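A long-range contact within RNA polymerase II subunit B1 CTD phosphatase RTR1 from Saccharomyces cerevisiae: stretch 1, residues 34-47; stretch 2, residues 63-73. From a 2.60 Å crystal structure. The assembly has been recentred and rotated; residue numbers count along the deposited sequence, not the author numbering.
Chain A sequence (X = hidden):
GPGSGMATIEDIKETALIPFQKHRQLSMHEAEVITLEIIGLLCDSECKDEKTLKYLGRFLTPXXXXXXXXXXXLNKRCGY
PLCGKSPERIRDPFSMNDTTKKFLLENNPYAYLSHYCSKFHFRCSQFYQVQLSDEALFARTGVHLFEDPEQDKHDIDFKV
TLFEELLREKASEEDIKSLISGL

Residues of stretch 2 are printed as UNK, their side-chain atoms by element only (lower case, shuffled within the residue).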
ATOM      1  N   ILE A  34       5.523  -5.448 -14.022  1.00 31.84           N
ATOM      2  CA  ILE A  34       4.719  -5.914 -12.897  1.00 32.64           C
ATOM      3  C   ILE A  34       4.364  -4.762 -11.973  1.00 31.06           C
ATOM      4  O   ILE A  34       3.204  -4.587 -11.599  1.00 36.51           O
ATOM      5  CB  ILE A  34       5.462  -7.013 -12.104  1.00 36.68           C
ATOM      6  CG1 ILE A  34       5.361  -8.346 -12.845  1.00 32.75           C
ATOM      7  CG2 ILE A  34       4.901  -7.146 -10.686  1.00 33.40           C
ATOM      8  CD1 ILE A  34       6.356  -9.361 -12.398  1.00 32.98           C
ATOM      9  N   THR A  35       5.361  -3.954 -11.638  1.00 31.41           N
ATOM     10  CA  THR A  35       5.145  -2.823 -10.738  1.00 32.45           C
ATOM     11  C   THR A  35       4.057  -1.878 -11.245  1.00 31.39           C
ATOM     12  O   THR A  35       3.054  -1.667 -10.550  1.00 32.26           O
ATOM     13  CB  THR A  35       6.446  -2.034 -10.505  1.00 30.53           C
ATOM     14  OG1 THR A  35       7.446  -2.915  -9.976  1.00 26.18           O
ATOM     15  CG2 THR A  35       6.219  -0.894  -9.532  1.00 29.12           C
ATOM     16  N   LEU A  36       4.221  -1.333 -12.450  1.00 30.45           N
ATOM     17  CA  LEU A  36       3.255  -0.339 -12.948  1.00 29.43           C
ATOM     18  C   LEU A  36       1.900  -0.971 -13.194  1.00 29.48           C
ATOM     19  O   LEU A  36       0.879  -0.281 -13.278  1.00 34.52           O
ATOM     20  CB  LEU A  36       3.743   0.335 -14.227  1.00 27.37           C
ATOM     21  CG  LEU A  36       5.057   1.109 -14.119  1.00 35.53           C
ATOM     22  CD1 LEU A  36       5.446   1.632 -15.482  1.00 37.02           C
ATOM     23  CD2 LEU A  36       4.984   2.247 -13.099  1.00 36.41           C
ATOM     24  N   GLU A  37       1.878  -2.291 -13.297  1.00 29.85           N
ATOM     25  CA  GLU A  37       0.605  -2.967 -13.458  1.00 34.54           C
ATOM     26  C   GLU A  37      -0.190  -2.986 -12.164  1.00 30.42           C
ATOM     27  O   GLU A  37      -1.400  -2.771 -12.183  1.00 33.08           O
ATOM     28  CB  GLU A  37       0.804  -4.393 -13.979  1.00 36.79           C
ATOM     29  CG  GLU A  37       0.915  -4.449 -15.496  1.00 36.61           C
ATOM     30  CD  GLU A  37      -0.349  -3.956 -16.195  1.00 37.50           C
ATOM     31  OE1 GLU A  37      -1.403  -3.868 -15.539  1.00 46.04           O
ATOM     32  OE2 GLU A  37      -0.291  -3.640 -17.399  1.00 41.79           O
ATOM     33  N   ILE A  38       0.484  -3.250 -11.047  1.00 33.02           N
ATOM     34  CA  ILE A  38      -0.165  -3.177  -9.730  1.00 34.47           C
ATOM     35  C   ILE A  38      -0.621  -1.748  -9.413  1.00 31.35           C
ATOM     36  O   ILE A  38      -1.776  -1.517  -9.064  1.00 28.14           O
ATOM     37  CB  ILE A  38       0.770  -3.670  -8.619  1.00 32.17           C
ATOM     38  CG1 ILE A  38       1.067  -5.155  -8.807  1.00 34.96           C
ATOM     39  CG2 ILE A  38       0.135  -3.461  -7.280  1.00 31.92           C
ATOM     40  CD1 ILE A  38       2.245  -5.618  -8.041  1.00 34.72           C
ATOM     41  N   ILE A  39       0.294  -0.791  -9.553  1.00 32.53           N
ATOM     42  CA  ILE A  39      -0.021   0.616  -9.320  1.00 28.85           C
ATOM     43  C   ILE A  39      -1.115   1.114 -10.259  1.00 33.76           C
ATOM     44  O   ILE A  39      -1.930   1.953  -9.876  1.00 35.25           O
ATOM     45  CB  ILE A  39       1.228   1.486  -9.462  1.00 28.11           C
ATOM     46  CG1 ILE A  39       2.228   1.110  -8.368  1.00 28.22           C
ATOM     47  CG2 ILE A  39       0.875   2.952  -9.366  1.00 25.80           C
ATOM     48  CD1 ILE A  39       3.411   1.998  -8.309  1.00 23.77           C
ATOM     49  N   GLY A  40      -1.154   0.584 -11.481  1.00 32.43           N
ATOM     50  CA  GLY A  40      -2.259   0.873 -12.369  1.00 27.62           C
ATOM     51  C   GLY A  40      -3.558   0.415 -11.726  1.00 29.43           C
ATOM     52  O   GLY A  40      -4.598   1.047 -11.848  1.00 34.91           O
ATOM     53  N   LEU A  41      -3.494  -0.698 -11.015  1.00 33.07           N
ATOM     54  CA  LEU A  41      -4.674  -1.280 -10.391  1.00 31.48           C
ATOM     55  C   LEU A  41      -5.116  -0.503  -9.143  1.00 34.80           C
ATOM     56  O   LEU A  41      -6.310  -0.419  -8.832  1.00 39.01           O
ATOM     57  CB  LEU A  41      -4.385  -2.737 -10.032  1.00 35.05           C
ATOM     58  CG  LEU A  41      -5.428  -3.818 -10.288  1.00 35.00           C
ATOM     59  CD1 LEU A  41      -5.620  -4.029 -11.759  1.00 37.18           C
ATOM     60  CD2 LEU A  41      -4.955  -5.098  -9.648  1.00 38.75           C
ATOM     61  N   LEU A  42      -4.164   0.084  -8.430  1.00 36.44           N
ATOM     62  CA  LEU A  42      -4.493   0.694  -7.151  1.00 33.24           C
ATOM     63  C   LEU A  42      -4.522   2.212  -7.159  1.00 31.07           C
ATOM     64  O   LEU A  42      -4.789   2.818  -6.121  1.00 34.20           O
ATOM     65  CB  LEU A  42      -3.510   0.221  -6.084  1.00 27.80           C
ATOM     66  CG  LEU A  42      -3.695  -1.210  -5.596  1.00 27.93           C
ATOM     67  CD1 LEU A  42      -2.956  -1.405  -4.296  1.00 30.34           C
ATOM     68  CD2 LEU A  42      -5.140  -1.500  -5.400  1.00 33.30           C
ATOM     69  N   CYS A  43      -4.254   2.833  -8.304  1.00 28.30           N
ATOM     70  CA  CYS A  43      -4.126   4.291  -8.342  1.00 29.72           C
ATOM     71  C   CYS A  43      -5.460   5.032  -8.259  1.00 32.31           C
ATOM     72  O   CYS A  43      -5.527   6.133  -7.722  1.00 37.46           O
ATOM     73  CB  CYS A  43      -3.377   4.740  -9.606  1.00 38.31           C
ATOM     74  SG  CYS A  43      -4.304   4.642 -11.179  1.00 41.29           S
ATOM     75  N   ASP A  44      -6.522   4.448  -8.793  1.00 38.74           N
ATOM     76  CA  ASP A  44      -7.814   5.119  -8.765  1.00 39.47           C
ATOM     77  C   ASP A  44      -8.857   4.290  -8.048  1.00 41.45           C
ATOM     78  O   ASP A  44      -9.994   4.721  -7.893  1.00 48.25           O
ATOM     79  CB  ASP A  44      -8.297   5.421 -10.173  1.00 40.25           C
ATOM     80  CG  ASP A  44      -9.099   6.702 -10.239  1.00 50.93           C
ATOM     81  OD1 ASP A  44      -8.634   7.729  -9.701  1.00 49.20           O
ATOM     82  OD2 ASP A  44     -10.203   6.692 -10.824  1.00 65.17           O
ATOM     83  N   SER A  45      -8.467   3.094  -7.632  1.00 33.97           N
ATOM     84  CA  SER A  45      -9.352   2.205  -6.918  1.00 33.16           C
ATOM     85  C   SER A  45      -8.637   1.710  -5.671  1.00 41.77           C
ATOM     86  O   SER A  45      -7.466   2.017  -5.445  1.00 39.47           O
ATOM     87  CB  SER A  45      -9.796   1.040  -7.805  1.00 40.51           C
ATOM     88  OG  SER A  45      -8.697   0.272  -8.265  1.00 43.46           O
ATOM     89  N   GLU A  46      -9.341   0.947  -4.855  1.00 41.46           N
ATOM     90  CA  GLU A  46      -8.827   0.607  -3.550  1.00 39.49           C
ATOM     91  C   GLU A  46      -8.699  -0.909  -3.372  1.00 39.47           C
ATOM     92  O   GLU A  46      -9.279  -1.692  -4.129  1.00 37.33           O
ATOM     93  CB  GLU A  46      -9.737   1.210  -2.477  1.00 37.77           C
ATOM     94  CG  GLU A  46     -11.181   0.816  -2.686  1.00 46.52           C
ATOM     95  CD  GLU A  46     -12.117   1.297  -1.582  1.00 53.84           C
ATOM     96  OE1 GLU A  46     -12.783   2.342  -1.780  1.00 54.39           O
ATOM     97  OE2 GLU A  46     -12.196   0.625  -0.522  1.00 52.19           O
ATOM     98  N   CYS A  47      -7.915  -1.312  -2.380  1.00 34.79           N
ATOM     99  CA  CYS A  47      -7.855  -2.702  -1.975  1.00 33.03           C
ATOM    100  C   CYS A  47      -9.170  -3.176  -1.425  1.00 34.67           C
ATOM    101  O   CYS A  47      -9.820  -2.468  -0.645  1.00 36.77           O
ATOM    102  CB  CYS A  47      -6.800  -2.912  -0.905  1.00 32.47           C
ATOM    103  SG  CYS A  47      -5.178  -3.119  -1.530  1.00 38.98           S
ATOM    104  N   UNK A  63       9.891   3.114  -1.383  1.00 28.97           N
ATOM    105  CA  UNK A  63       9.888   4.169  -2.387  1.00 27.92           C
ATOM    106  C   UNK A  63       8.751   3.994  -3.366  1.00 28.62           C
ATOM    107  O   UNK A  63       8.056   4.960  -3.691  1.00 32.03           O
ATOM    108  c   UNK A  63      12.375   4.192  -2.152  1.00 37.92           C
ATOM    109  c   UNK A  63      11.221   4.204  -3.110  1.00 26.02           C
ATOM    110  o   UNK A  63      12.783   5.297  -1.736  1.00 35.54           O
ATOM    111  o   UNK A  63      12.837   3.077  -1.774  1.00 47.53           O
ATOM    112  N   UNK A  64       8.537   2.764  -3.819  1.00 29.58           N
ATOM    113  CA  UNK A  64       7.446   2.503  -4.748  1.00 29.12           C
ATOM    114  C   UNK A  64       6.108   2.801  -4.093  1.00 27.40           C
ATOM    115  O   UNK A  64       5.189   3.292  -4.740  1.00 28.24           O
ATOM    116  c   UNK A  64       7.484   1.067  -5.252  1.00 25.82           C
ATOM    117  c   UNK A  64       8.500   0.828  -6.348  1.00 33.67           C
ATOM    118  s   UNK A  64       8.290   1.892  -7.809  1.00 39.33           S
ATOM    119  c   UNK A  64       9.765   1.382  -8.704  1.00 20.64           C
ATOM    120  N   UNK A  65       6.007   2.530  -2.800  1.00 27.03           N
ATOM    121  CA  UNK A  65       4.770   2.802  -2.098  1.00 26.63           C
ATOM    122  C   UNK A  65       4.561   4.312  -2.055  1.00 24.50           C
ATOM    123  O   UNK A  65       3.449   4.795  -2.259  1.00 24.59           O
ATOM    124  c   UNK A  65       1.289   1.897   0.712  1.00 30.21           C
ATOM    125  o   UNK A  65       0.111   3.257   2.270  1.00 25.06           O
ATOM    126  c   UNK A  65       2.448   1.641  -0.018  1.00 28.79           C
ATOM    127  c   UNK A  65       3.477   3.558   0.928  1.00 26.83           C
ATOM    128  c   UNK A  65       1.240   2.989   1.544  1.00 27.18           C
ATOM    129  c   UNK A  65       3.553   2.468   0.084  1.00 25.72           C
ATOM    130  c   UNK A  65       4.796   2.191  -0.700  1.00 27.38           C
ATOM    131  c   UNK A  65       2.329   3.819   1.657  1.00 29.73           C
ATOM    132  N   UNK A  66       5.639   5.055  -1.823  1.00 26.69           N
ATOM    133  CA  UNK A  66       5.578   6.521  -1.874  1.00 28.05           C
ATOM    134  C   UNK A  66       4.976   7.009  -3.189  1.00 30.98           C
ATOM    135  O   UNK A  66       4.027   7.813  -3.195  1.00 28.60           O
ATOM    136  n   UNK A  66       4.814   9.654  -0.697  1.00 37.33           N
ATOM    137  c   UNK A  66       6.911   8.625  -1.407  1.00 34.06           C
ATOM    138  c   UNK A  66       5.887   8.948  -0.321  1.00 42.25           C
ATOM    139  c   UNK A  66       6.964   7.137  -1.687  1.00 30.88           C
ATOM    140  o   UNK A  66       6.057   8.561   0.843  1.00 47.72           O
ATOM    141  N   UNK A  67       5.531   6.512  -4.295  1.00 27.80           N
ATOM    142  CA  UNK A  67       5.018   6.812  -5.622  1.00 27.44           C
ATOM    143  C   UNK A  67       3.523   6.493  -5.751  1.00 26.68           C
ATOM    144  O   UNK A  67       2.773   7.255  -6.340  1.00 32.39           O
ATOM    145  o   UNK A  67       7.318   7.885  -6.693  1.00 37.48           O
ATOM    146  c   UNK A  67       5.813   6.041  -6.672  1.00 33.30           C
ATOM    147  c   UNK A  67       7.164   6.669  -6.954  1.00 37.05           C
ATOM    148  o   UNK A  67       8.063   5.942  -7.447  1.00 38.08           O
ATOM    149  N   UNK A  68       3.094   5.368  -5.195  1.00 22.82           N
ATOM    150  CA  UNK A  68       1.690   4.989  -5.219  1.00 24.51           C
ATOM    151  C   UNK A  68       0.805   5.998  -4.476  1.00 24.58           C
ATOM    152  O   UNK A  68      -0.275   6.348  -4.936  1.00 21.91           O
ATOM    153  c   UNK A  68       0.085   3.076  -4.500  1.00 25.88           C
ATOM    154  c   UNK A  68       1.517   3.597  -4.614  1.00 22.80           C
ATOM    155  c   UNK A  68       0.107   1.713  -3.834  1.00 24.74           C
ATOM    156  c   UNK A  68      -0.619   3.018  -5.860  1.00 23.63           C
ATOM    157  N   UNK A  69       1.280   6.451  -3.322  1.00 27.25           N
ATOM    158  CA  UNK A  69       0.573   7.429  -2.503  1.00 25.49           C
ATOM    159  C   UNK A  69       0.435   8.734  -3.256  1.00 28.05           C
ATOM    160  O   UNK A  69      -0.628   9.356  -3.237  1.00 28.79           O
ATOM    161  c   UNK A  69       1.310   7.658  -1.157  1.00 29.43           C
ATOM    162  c   UNK A  69       1.039   6.494  -0.219  1.00 27.07           C
ATOM    163  c   UNK A  69       0.928   8.992  -0.511  1.00 24.92           C
ATOM    164  N   UNK A  70       1.506   9.128  -3.944  1.00 31.55           N
ATOM    165  CA  UNK A  70       1.483  10.319  -4.782  1.00 27.24           C
ATOM    166  C   UNK A  70       0.520  10.177  -5.954  1.00 26.61           C
ATOM    167  O   UNK A  70      -0.232  11.099  -6.270  1.00 31.23           O
ATOM    168  c   UNK A  70       3.788  11.154  -4.151  1.00 32.47           C
ATOM    169  c   UNK A  70       2.894  10.648  -5.275  1.00 27.10           C
ATOM    170  o   UNK A  70       5.026  10.985  -4.211  1.00 40.21           O
ATOM    171  o   UNK A  70       3.246  11.719  -3.187  1.00 37.79           O
ATOM    172  N   UNK A  71       0.514   9.033  -6.608  1.00 25.72           N
ATOM    173  CA  UNK A  71      -0.376   8.908  -7.745  1.00 26.78           C
ATOM    174  C   UNK A  71      -1.837   8.754  -7.318  1.00 30.35           C
ATOM    175  O   UNK A  71      -2.729   9.140  -8.068  1.00 33.67           O
ATOM    176  o   UNK A  71      -0.814   6.484 -11.949  1.00 39.33           O
ATOM    177  o   UNK A  71       0.966   6.321 -10.653  1.00 33.56           O
ATOM    178  c   UNK A  71      -0.178   6.747 -10.901  1.00 32.39           C
ATOM    179  c   UNK A  71      -0.813   7.629  -9.875  1.00 29.19           C
ATOM    180  c   UNK A  71       0.034   7.743  -8.630  1.00 29.44           C
ATOM    181  N   UNK A  72      -2.097   8.191  -6.136  1.00 28.61           N
ATOM    182  CA  UNK A  72      -3.462   8.205  -5.580  1.00 28.94           C
ATOM    183  C   UNK A  72      -3.936   9.642  -5.345  1.00 30.51           C
ATOM    184  O   UNK A  72      -5.022  10.033  -5.781  1.00 30.35           O
ATOM    185  n   UNK A  72      -5.067   4.504  -3.436  1.00 33.35           N
ATOM    186  c   UNK A  72      -6.207   4.449  -2.765  1.00 31.70           C
ATOM    187  n   UNK A  72      -7.210   3.706  -3.226  1.00 38.78           N
ATOM    188  c   UNK A  72      -3.554   7.450  -4.250  1.00 30.26           C
ATOM    189  n   UNK A  72      -6.344   5.139  -1.649  1.00 25.63           N
ATOM    190  c   UNK A  72      -3.281   5.948  -4.266  1.00 30.19           C
ATOM    191  c   UNK A  72      -3.909   5.289  -3.035  1.00 26.16           C
ATOM    192  N   UNK A  73      -3.111  10.410  -4.636  1.00 25.53           N
ATOM    193  CA  UNK A  73      -3.392  11.805  -4.346  1.00 27.20           C
ATOM    194  C   UNK A  73      -3.697  12.625  -5.598  1.00 31.26           C
ATOM    195  O   UNK A  73      -4.582  13.482  -5.605  1.00 31.05           O
ATOM    196  c   UNK A  73      -2.213  12.430  -3.608  1.00 28.95           C
ATOM    197  c   UNK A  73      -2.161  12.038  -2.139  1.00 27.97           C
ATOM    198  n   UNK A  73      -3.258  11.487  -1.627  1.00 26.68           N
ATOM    199  o   UNK A  73      -1.140  12.226  -1.475  1.00 27.57           O
TER

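Stretch 2 is helical throughout, and its positions are taken in order.

Position 63 has two side-chain carbons, the second carrying two oxygens. This is a short carboxylate. It lies out of reach of stretch 1. The residue is Asp63.

Position 64 has an unbranched chain of two carbons, a sulfur and one more carbon. Only methionine has this thioether. Its sulfur lies 3.9 Å from CG2 of Thr35. The residue is Met64, with SD the atom in contact. Its backbone O is also 4.2 Å from CD1 of Ile39.

Position 65 has one carbon, then a six-carbon ring bearing one oxygen. This is a phenol. CA-to-CB points away from stretch 1, and the side chain makes no contact there. The residue is Tyr65, and its OH is hydrogen-bonded elsewhere in the structure.

Position 66 has three carbons, the third carrying one oxygen and one nitrogen. This is a long amide, out of reach of stretch 1. The residue is Gln66.

Position 67 repeats the pattern of two carbons and two oxygens. CA-to-CB points toward stretch 1, but the nearest approach of the side chain is 5.0 Å, from CB to CD1 of Ile39. The residue is Asp67, which is exposed.

Position 68 has four carbons, forked at the second. One terminal methyl lies 3.8 Å from CG2 of Ile39 and 4.0 Å from CB of Leu42. The fork beyond CB identifies Leu68, and the methyl is CD1. CA-to-CB points sideways, but the end of the side chain comes nearer to stretch 1.

Position 69 has three carbons, branched at CB. It is out of reach of stretch 1. The residue is Val69.

Position 70 has two carbons and two oxygens on the second. It too is out of reach. The residue is Asp70.

Position 71 has three carbons, the third carrying two oxygens. Its second carbon is 3.9 Å from CB of Cys43, and one oxygen is 3.6 Å from CG2 of Ile39. The longer carboxylate is Glu71; these atoms are CG and OE1.

Position 72 has three carbons, a nitrogen, then a carbon with two more nitrogens. This is a guanidinium. The chain nitrogen lies 3.2 Å from O of Leu42, and one terminal nitrogen lies 2.8 Å from O of Ser45. The residue is Arg72; NE and NH2 donate these two hydrogen bonds. Both acceptors lie at the guanidinium edge, near its plane.

Position 73 has two carbons, the second carrying one oxygen and one nitrogen. CA-to-CB points away from stretch 1. The residue is Asn73.

The helices cross at -35°, with axes 10.2 Å apart at closest approach. The CA spacing falls from 8.3 Å at Thr35 and Met64 to 6.2 Å at Ile39 and Leu68, then to 4.8 Å at Cys43 and Arg72. Apolar packing of Leu68 against Ile39 and Leu42 fills the middle. At the close end, Arg72 ties down two backbone carbonyls of stretch 1. Together the stretches bury 492 Å².

Stretch 2 (63-73) DMYQDLVDERN
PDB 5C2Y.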